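PDB 5C1F: septation protein imp2 from Schizosaccharomyces pombe, which is required for normal septation and takes part in disassembling the medial ring, this piece being its F-BAR domain, the fold that serves phospholipid binding. Local coordinates for residues I118-G121 / I122-H126; V30-I33 / N34-R38; V256-D259 / V260-I264. All coordinates share one frame; numbering follows the deposited sequence.

Contact 1: I118-G121 / I122-H126; sequences IVSG and IEKVH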
loop_
_atom_site.group_PDB
_atom_site.type_symbol
_atom_site.label_atom_id
_atom_site.label_comp_id
_atom_site.label_asym_id
_atom_site.label_seq_id
_atom_site.Cartn_x
_atom_site.Cartn_y
_atom_site.Cartn_z
ATOM N N ILE A 118 16.320 22.437 32.445
ATOM C CA ILE A 118 16.963 21.604 33.455
ATOM C C ILE A 118 18.468 21.863 33.554
ATOM O O ILE A 118 18.996 22.060 34.648
ATOM C CB ILE A 118 16.713 20.112 33.179
ATOM C CG1 ILE A 118 15.260 19.766 33.506
ATOM C CG2 ILE A 118 17.665 19.246 33.992
ATOM C CD1 ILE A 118 14.922 18.307 33.351
ATOM N N VAL A 119 19.148 21.870 32.410
ATOM C CA VAL A 119 20.590 22.101 32.366
ATOM C C VAL A 119 20.978 23.442 32.989
ATOM O O VAL A 119 21.935 23.521 33.759
ATOM C CB VAL A 119 21.121 22.038 30.915
ATOM C CG1 VAL A 119 22.487 22.698 30.803
ATOM C CG2 VAL A 119 21.174 20.594 30.435
ATOM N N SER A 120 20.224 24.488 32.662
ATOM C CA SER A 120 20.502 25.823 33.183
ATOM C C SER A 120 20.458 25.851 34.706
ATOM O O SER A 120 21.413 26.276 35.358
ATOM C CB SER A 120 19.506 26.838 32.618
ATOM O OG SER A 120 18.194 26.586 33.095
ATOM N N GLY A 121 19.351 25.377 35.268
ATOM C CA GLY A 121 19.129 25.436 36.700
ATOM C C GLY A 121 19.930 24.456 37.537
ATOM O O GLY A 121 19.707 24.348 38.742
ATOM N N ILE A 122 20.860 23.738 36.918
ATOM C CA ILE A 122 21.683 22.805 37.672
ATOM C C ILE A 122 23.174 23.030 37.420
ATOM O O ILE A 122 23.994 22.772 38.300
ATOM C CB ILE A 122 21.316 21.331 37.354
ATOM C CG1 ILE A 122 21.936 20.387 38.390
ATOM C CG2 ILE A 122 21.730 20.946 35.940
ATOM C CD1 ILE A 122 21.503 20.675 39.814
ATOM N N GLU A 123 23.528 23.530 36.237
ATOM C CA GLU A 123 24.936 23.762 35.922
ATOM C C GLU A 123 25.479 24.955 36.708
ATOM O O GLU A 123 26.665 25.002 37.026
ATOM C CB GLU A 123 25.141 23.974 34.418
ATOM C CG GLU A 123 24.667 25.316 33.885
ATOM C CD GLU A 123 25.032 25.523 32.426
ATOM O OE1 GLU A 123 25.685 24.632 31.839
ATOM O OE2 GLU A 123 24.667 26.578 31.868
ATOM N N LYS A 124 24.609 25.909 37.028
ATOM C CA LYS A 124 25.003 27.052 37.843
ATOM C C LYS A 124 25.361 26.579 39.246
ATOM O O LYS A 124 26.379 26.985 39.814
ATOM C CB LYS A 124 23.889 28.099 37.908
ATOM C CG LYS A 124 23.353 28.549 36.558
ATOM C CD LYS A 124 22.429 29.750 36.714
ATOM C CE LYS A 124 21.710 30.083 35.415
ATOM N NZ LYS A 124 20.682 29.061 35.065
ATOM N N VAL A 125 24.513 25.714 39.798
ATOM C CA VAL A 125 24.739 25.154 41.123
ATOM C C VAL A 125 26.017 24.324 41.140
ATOM O O VAL A 125 26.818 24.413 42.071
ATOM C CB VAL A 125 23.552 24.281 41.571
ATOM C CG1 VAL A 125 23.835 23.638 42.919
ATOM C CG2 VAL A 125 22.279 25.113 41.628
ATOM N N HIS A 126 26.205 23.530 40.091
ATOM C CA HIS A 126 27.381 22.678 39.969
ATOM C C HIS A 126 28.661 23.500 39.805
ATOM O O HIS A 126 29.694 23.170 40.387
ATOM C CB HIS A 126 27.217 21.717 38.793
ATOM C CG HIS A 126 28.251 20.637 38.746
ATOM N ND1 HIS A 126 29.269 20.622 37.818
ATOM C CD2 HIS A 126 28.424 19.536 39.513
ATOM C CE1 HIS A 126 30.025 19.555 38.015
ATOM N NE2 HIS A 126 29.533 18.879 39.038
#
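Ile122 opens its turn against Ile118: its methyl CG2 lies 3.2 Å from Ile118 O, because CG1 is anti to the backbone N (chi1 -166°), which leaves CG2 between N and the carbonyl carbon. The helix is kinked here, and Ile122 has a phi of -128°, well away from helical values; its N makes a weak hydrogen bond, 3.3 Å long, to Val119 O, only three residues back. The same oxygen takes the regular bond from the next residue, Glu123 N to Val119 O at 2.9 Å. Glu123 then folds back over this carbonyl, bringing CG to 3.3 Å from Val119 O, and its extended chain crosses the valine at an angle, with OE1 3.9 Å from Val119 CG1. Lys124 runs back alongside the turn and bends at its last torsion (chi4 71°), which places NZ 2.9 Å from Ser120 O in a weak hydrogen bond. Ser120 OG is hydrogen-bonded to Lys116 O, one turn earlier, and also to Met117 O. Val125 adds a looser touch, CG2 to Gly121 O at 3.9 Å. In the F-BAR bundle this part of helix 69-155 is lined by two others: Ile118 and Ile122 pack on Thr207 of helix 162-252, while Ile122 and Glu123 lean on Tyr20 of helix 18-59, on which the ring of His126 also stacks.

Contact 2: V30-I33 / N34-R38; sequences VKHI and NEELR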
loop_
_atom_site.group_PDB
_atom_site.type_symbol
_atom_site.label_atom_id
_atom_site.label_comp_id
_atom_site.label_asym_id
_atom_site.label_seq_id
_atom_site.Cartn_x
_atom_site.Cartn_y
_atom_site.Cartn_z
ATOM N N VAL A 30 18.821 9.899 24.105
ATOM C CA VAL A 30 17.376 9.991 23.950
ATOM C C VAL A 30 17.021 10.626 22.608
ATOM O O VAL A 30 16.117 10.164 21.908
ATOM C CB VAL A 30 16.748 10.807 25.101
ATOM C CG1 VAL A 30 15.309 11.172 24.789
ATOM C CG2 VAL A 30 16.840 10.037 26.411
ATOM N N LYS A 31 17.750 11.678 22.250
ATOM C CA LYS A 31 17.519 12.382 20.992
ATOM C C LYS A 31 17.825 11.489 19.792
ATOM O O LYS A 31 17.104 11.503 18.793
ATOM C CB LYS A 31 18.367 13.656 20.933
ATOM C CG LYS A 31 18.252 14.410 19.619
ATOM C CD LYS A 31 19.104 15.667 19.605
ATOM C CE LYS A 31 19.003 16.362 18.255
ATOM N NZ LYS A 31 19.839 17.589 18.179
ATOM N N HIS A 32 18.900 10.714 19.907
ATOM C CA HIS A 32 19.323 9.781 18.867
ATOM C C HIS A 32 18.269 8.704 18.616
ATOM O O HIS A 32 17.878 8.457 17.474
ATOM C CB HIS A 32 20.655 9.136 19.258
ATOM C CG HIS A 32 21.270 8.303 18.181
ATOM N ND1 HIS A 32 21.792 8.848 17.021
ATOM C CD2 HIS A 32 21.464 6.969 18.081
ATOM C CE1 HIS A 32 22.270 7.887 16.262
ATOM N NE2 HIS A 32 22.084 6.730 16.881
ATOM N N ILE A 33 17.823 8.064 19.693
ATOM C CA ILE A 33 16.764 7.059 19.630
ATOM C C ILE A 33 15.503 7.638 19.002
ATOM O O ILE A 33 14.860 7.007 18.162
ATOM C CB ILE A 33 16.420 6.515 21.033
ATOM C CG1 ILE A 33 17.642 5.847 21.668
ATOM C CG2 ILE A 33 15.247 5.544 20.968
ATOM C CD1 ILE A 33 17.472 5.548 23.142
ATOM N N ASN A 34 15.161 8.852 19.419
ATOM C CA ASN A 34 13.973 9.530 18.930
ATOM C C ASN A 34 14.050 9.819 17.434
ATOM O O ASN A 34 13.062 9.684 16.715
ATOM C CB ASN A 34 13.760 10.828 19.708
ATOM C CG ASN A 34 12.436 11.482 19.396
ATOM O OD1 ASN A 34 11.389 11.035 19.860
ATOM N ND2 ASN A 34 12.474 12.556 18.615
ATOM N N GLU A 35 15.232 10.207 16.968
ATOM C CA GLU A 35 15.424 10.553 15.565
ATOM C C GLU A 35 15.421 9.314 14.669
ATOM O O GLU A 35 14.964 9.369 13.528
ATOM C CB GLU A 35 16.728 11.342 15.392
ATOM C CG GLU A 35 17.134 11.619 13.945
ATOM C CD GLU A 35 16.116 12.449 13.183
ATOM O OE1 GLU A 35 15.325 13.173 13.825
ATOM O OE2 GLU A 35 16.109 12.374 11.935
ATOM N N GLU A 36 15.922 8.197 15.188
ATOM C CA GLU A 36 15.907 6.939 14.446
ATOM C C GLU A 36 14.486 6.507 14.123
ATOM O O GLU A 36 14.178 6.142 12.987
ATOM C CB GLU A 36 16.605 5.833 15.235
ATOM C CG GLU A 36 18.110 5.942 15.260
ATOM C CD GLU A 36 18.758 4.772 15.973
ATOM O OE1 GLU A 36 18.096 4.167 16.844
ATOM O OE2 GLU A 36 19.923 4.454 15.658
ATOM N N LEU A 37 13.623 6.544 15.131
ATOM C CA LEU A 37 12.237 6.137 14.963
ATOM C C LEU A 37 11.472 7.125 14.087
ATOM O O LEU A 37 10.623 6.723 13.289
ATOM C CB LEU A 37 11.562 5.985 16.325
ATOM C CG LEU A 37 11.984 4.722 17.084
ATOM C CD1 LEU A 37 11.568 4.787 18.547
ATOM C CD2 LEU A 37 11.406 3.480 16.414
ATOM N N ARG A 38 11.779 8.412 14.227
ATOM C CA ARG A 38 11.159 9.426 13.380
ATOM C C ARG A 38 11.465 9.139 11.918
ATOM O O ARG A 38 10.576 9.171 11.070
ATOM C CB ARG A 38 11.645 10.830 13.743
ATOM C CG ARG A 38 10.880 11.937 13.024
ATOM C CD ARG A 38 11.750 13.158 12.768
ATOM N NE ARG A 38 12.945 12.816 12.001
ATOM C CZ ARG A 38 12.966 12.628 10.684
ATOM N NH1 ARG A 38 11.854 12.748 9.972
ATOM N NH2 ARG A 38 14.104 12.318 10.077
HETATM O O HOH W 1 15.225 13.826 18.156
#
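His32 and Glu36, one turn apart on helix 18-59, cross at an angle with the imidazole and carboxylate planes 47° apart. Glu36 CG sits over one face of the ring, and Glu36 OE2 lies out of the ring plane, 3.4 Å from His32 NE2. The torsions account for this: the histidine ring hangs anti to its backbone N (chi1 -172°), while Glu36 has CG anti to its carbonyl carbon (chi1 -74°) and then extends. The two side chains thereby converge on the same side of the helix, where the backbone bond from Glu36 N to His32 O is 3.0 Å. On the buried side, Ile33 CG2 and Leu37 CD1 meet loosely at 4.5 Å.

Asn34 turns its amide toward helix 69-155, where ND2 is hydrogen-bonded to Phe104 O. Asn34 ND2 also donates to a water 3.1 Å away, which in turn donates to Lys31 O. Further along, Arg38 takes Glu35 in a side-on salt bridge: NE reaches OE1 at 3.0 Å and NH2 reaches OE2 at 2.7 Å. Both oxygens lie close to the guanidinium plane, but OE1 is met from above the carboxylate plane; the two bonds would limit rotation of both groups.

Glu36 OE2 accepts a hydrogen bond from Ser64 N of the second subunit, and Phe63 and Ser64 of that subunit pack on Glu36 and His32. With a leucine in place of Glu36 the carboxylate is gone, and Ser64 N of the second subunit would probably be left without this acceptor at the dimer interface. Chemically, a carboxylate of one subunit accepts a backbone N-H of the other, so the interface here is partly polar, while the acid of Glu35 is paired within its own helix by Arg38.

Contact 3: V256-D259 / V260-I264; sequences VSQD and VLEFI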
loop_
_atom_site.group_PDB
_atom_site.type_symbol
_atom_site.label_atom_id
_atom_site.label_comp_id
_atom_site.label_asym_id
_atom_site.label_seq_id
_atom_site.Cartn_x
_atom_site.Cartn_y
_atom_site.Cartn_z
ATOM N N VAL A 256 -25.936 -13.708 -14.146
ATOM C CA VAL A 256 -25.426 -13.922 -15.492
ATOM C C VAL A 256 -26.581 -14.143 -16.472
ATOM O O VAL A 256 -26.598 -13.563 -17.558
ATOM C CB VAL A 256 -24.445 -15.119 -15.546
ATOM C CG1 VAL A 256 -24.181 -15.539 -16.987
ATOM C CG2 VAL A 256 -23.138 -14.770 -14.840
ATOM N N SER A 257 -27.553 -14.962 -16.080
ATOM C CA SER A 257 -28.696 -15.248 -16.946
ATOM C C SER A 257 -29.502 -13.986 -17.259
ATOM O O SER A 257 -29.991 -13.820 -18.377
ATOM C CB SER A 257 -29.601 -16.308 -16.312
ATOM O OG SER A 257 -30.044 -15.908 -15.028
ATOM N N GLN A 258 -29.632 -13.092 -16.282
ATOM C CA GLN A 258 -30.339 -11.835 -16.513
ATOM C C GLN A 258 -29.542 -10.946 -17.469
ATOM O O GLN A 258 -30.112 -10.286 -18.336
ATOM C CB GLN A 258 -30.607 -11.105 -15.191
ATOM C CG GLN A 258 -31.376 -9.786 -15.333
ATOM C CD GLN A 258 -32.781 -9.968 -15.897
ATOM O OE1 GLN A 258 -33.397 -11.022 -15.737
ATOM N NE2 GLN A 258 -33.291 -8.935 -16.559
ATOM N N ASP A 259 -28.222 -10.945 -17.312
ATOM C CA ASP A 259 -27.334 -10.195 -18.193
ATOM C C ASP A 259 -27.410 -10.686 -19.639
ATOM O O ASP A 259 -27.390 -9.886 -20.577
ATOM C CB ASP A 259 -25.889 -10.286 -17.694
ATOM C CG ASP A 259 -25.445 -9.036 -16.960
ATOM O OD1 ASP A 259 -26.316 -8.225 -16.571
ATOM O OD2 ASP A 259 -24.219 -8.868 -16.769
ATOM N N VAL A 260 -27.489 -12.001 -19.818
ATOM C CA VAL A 260 -27.543 -12.574 -21.159
ATOM C C VAL A 260 -28.873 -12.221 -21.826
ATOM O O VAL A 260 -28.917 -11.890 -23.010
ATOM C CB VAL A 260 -27.348 -14.104 -21.134
ATOM C CG1 VAL A 260 -27.595 -14.705 -22.514
ATOM C CG2 VAL A 260 -25.946 -14.449 -20.650
ATOM N N LEU A 261 -29.950 -12.278 -21.048
ATOM C CA LEU A 261 -31.267 -11.850 -21.500
ATOM C C LEU A 261 -31.240 -10.399 -21.982
ATOM O O LEU A 261 -31.689 -10.094 -23.086
ATOM C CB LEU A 261 -32.291 -12.021 -20.370
ATOM C CG LEU A 261 -33.788 -11.854 -20.651
ATOM C CD1 LEU A 261 -34.590 -12.722 -19.693
ATOM C CD2 LEU A 261 -34.229 -10.399 -20.533
ATOM N N GLU A 262 -30.711 -9.507 -21.152
ATOM C CA GLU A 262 -30.643 -8.093 -21.505
ATOM C C GLU A 262 -29.694 -7.846 -22.674
ATOM O O GLU A 262 -29.901 -6.933 -23.477
ATOM C CB GLU A 262 -30.211 -7.263 -20.298
ATOM C CG GLU A 262 -31.185 -7.305 -19.138
ATOM C CD GLU A 262 -30.750 -6.413 -17.996
ATOM O OE1 GLU A 262 -29.690 -5.762 -18.125
ATOM O OE2 GLU A 262 -31.464 -6.362 -16.973
ATOM N N PHE A 263 -28.644 -8.657 -22.757
ATOM C CA PHE A 263 -27.717 -8.579 -23.875
ATOM C C PHE A 263 -28.456 -8.893 -25.168
ATOM O O PHE A 263 -28.310 -8.186 -26.166
ATOM C CB PHE A 263 -26.545 -9.542 -23.674
ATOM C CG PHE A 263 -25.574 -9.573 -24.823
ATOM C CD1 PHE A 263 -24.542 -8.653 -24.899
ATOM C CD2 PHE A 263 -25.685 -10.531 -25.817
ATOM C CE1 PHE A 263 -23.644 -8.682 -25.950
ATOM C CE2 PHE A 263 -24.791 -10.564 -26.872
ATOM C CZ PHE A 263 -23.769 -9.639 -26.937
ATOM N N ILE A 264 -29.260 -9.952 -25.135
ATOM C CA ILE A 264 -30.035 -10.365 -26.297
ATOM C C ILE A 264 -30.970 -9.246 -26.757
ATOM O O ILE A 264 -31.012 -8.922 -27.941
ATOM C CB ILE A 264 -30.846 -11.649 -25.998
ATOM C CG1 ILE A 264 -29.898 -12.842 -25.861
ATOM C CG2 ILE A 264 -31.858 -11.917 -27.095
ATOM C CD1 ILE A 264 -30.580 -14.140 -25.482
#
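Gln258 and Glu262 face each other one turn apart on the short helix 256-267, which follows the long helices of the F-BAR domain and packs on the second subunit. The glutamine leaves with CG anti to its backbone N and bends at the next torsion (chi2 63°), so that its amide swings forward to the next turn. Glu262, with CG anti to its carbonyl carbon and the rest extended, comes to meet it. Gln258 NE2 donates to Glu262 OE2 over 3.2 Å, almost straight at 175°. OE2 lies in the amide plane and is met on its anti side, somewhat out of the carboxylate plane; the two planes are nearly perpendicular.

Asp259 has a first torsion of -102°, off the usual staggered positions. Its partners suggest why: OD1 accepts from Cys70 N and OD2 from Leu71 N, both at the start of helix 69-155, and OD2 also forms a salt bridge with Arg219 of the second subunit. The Cys70-Cys254 disulfide ties the chain together beside this junction. Asp259 OD1 lies 4.5 Å from Glu262 OE1, a like-charge approach that Arg219 of the second subunit probably offsets in part.

On the buried face Val256 CG1 and Val260 CG2 touch at 4.2 Å, and Val256 packs on His220 of the second subunit. Phe263 packs on Arg26 and Ile264 on Phe8, both of the second subunit. The backbone bond from Phe263 N to Asp259 O is 2.8 Å long, and Phe263 CB closes to 3.2 Å from that same oxygen.

In the fold
Along the chain the order is contact 2, contact 1, contact 3. Contacts 2 and 1 lie on helices 18-59 and 69-155, which follow each other in sequence; their centres are 25 Å apart and their nearest atoms about 11 Å, so they do not touch, yet both rest against helix 162-252. Contact 3 belongs to the short helix 256-267, its centre 62 Å from that of contact 2 and 84 Å from that of contact 1, which lies on the opposite side of the chain's centre. Contacts 2 and 3 both meet the second subunit, whereas contact 1 does not. This spread reflects the elongated F-BAR dimer, whose subunits join at widely separated places.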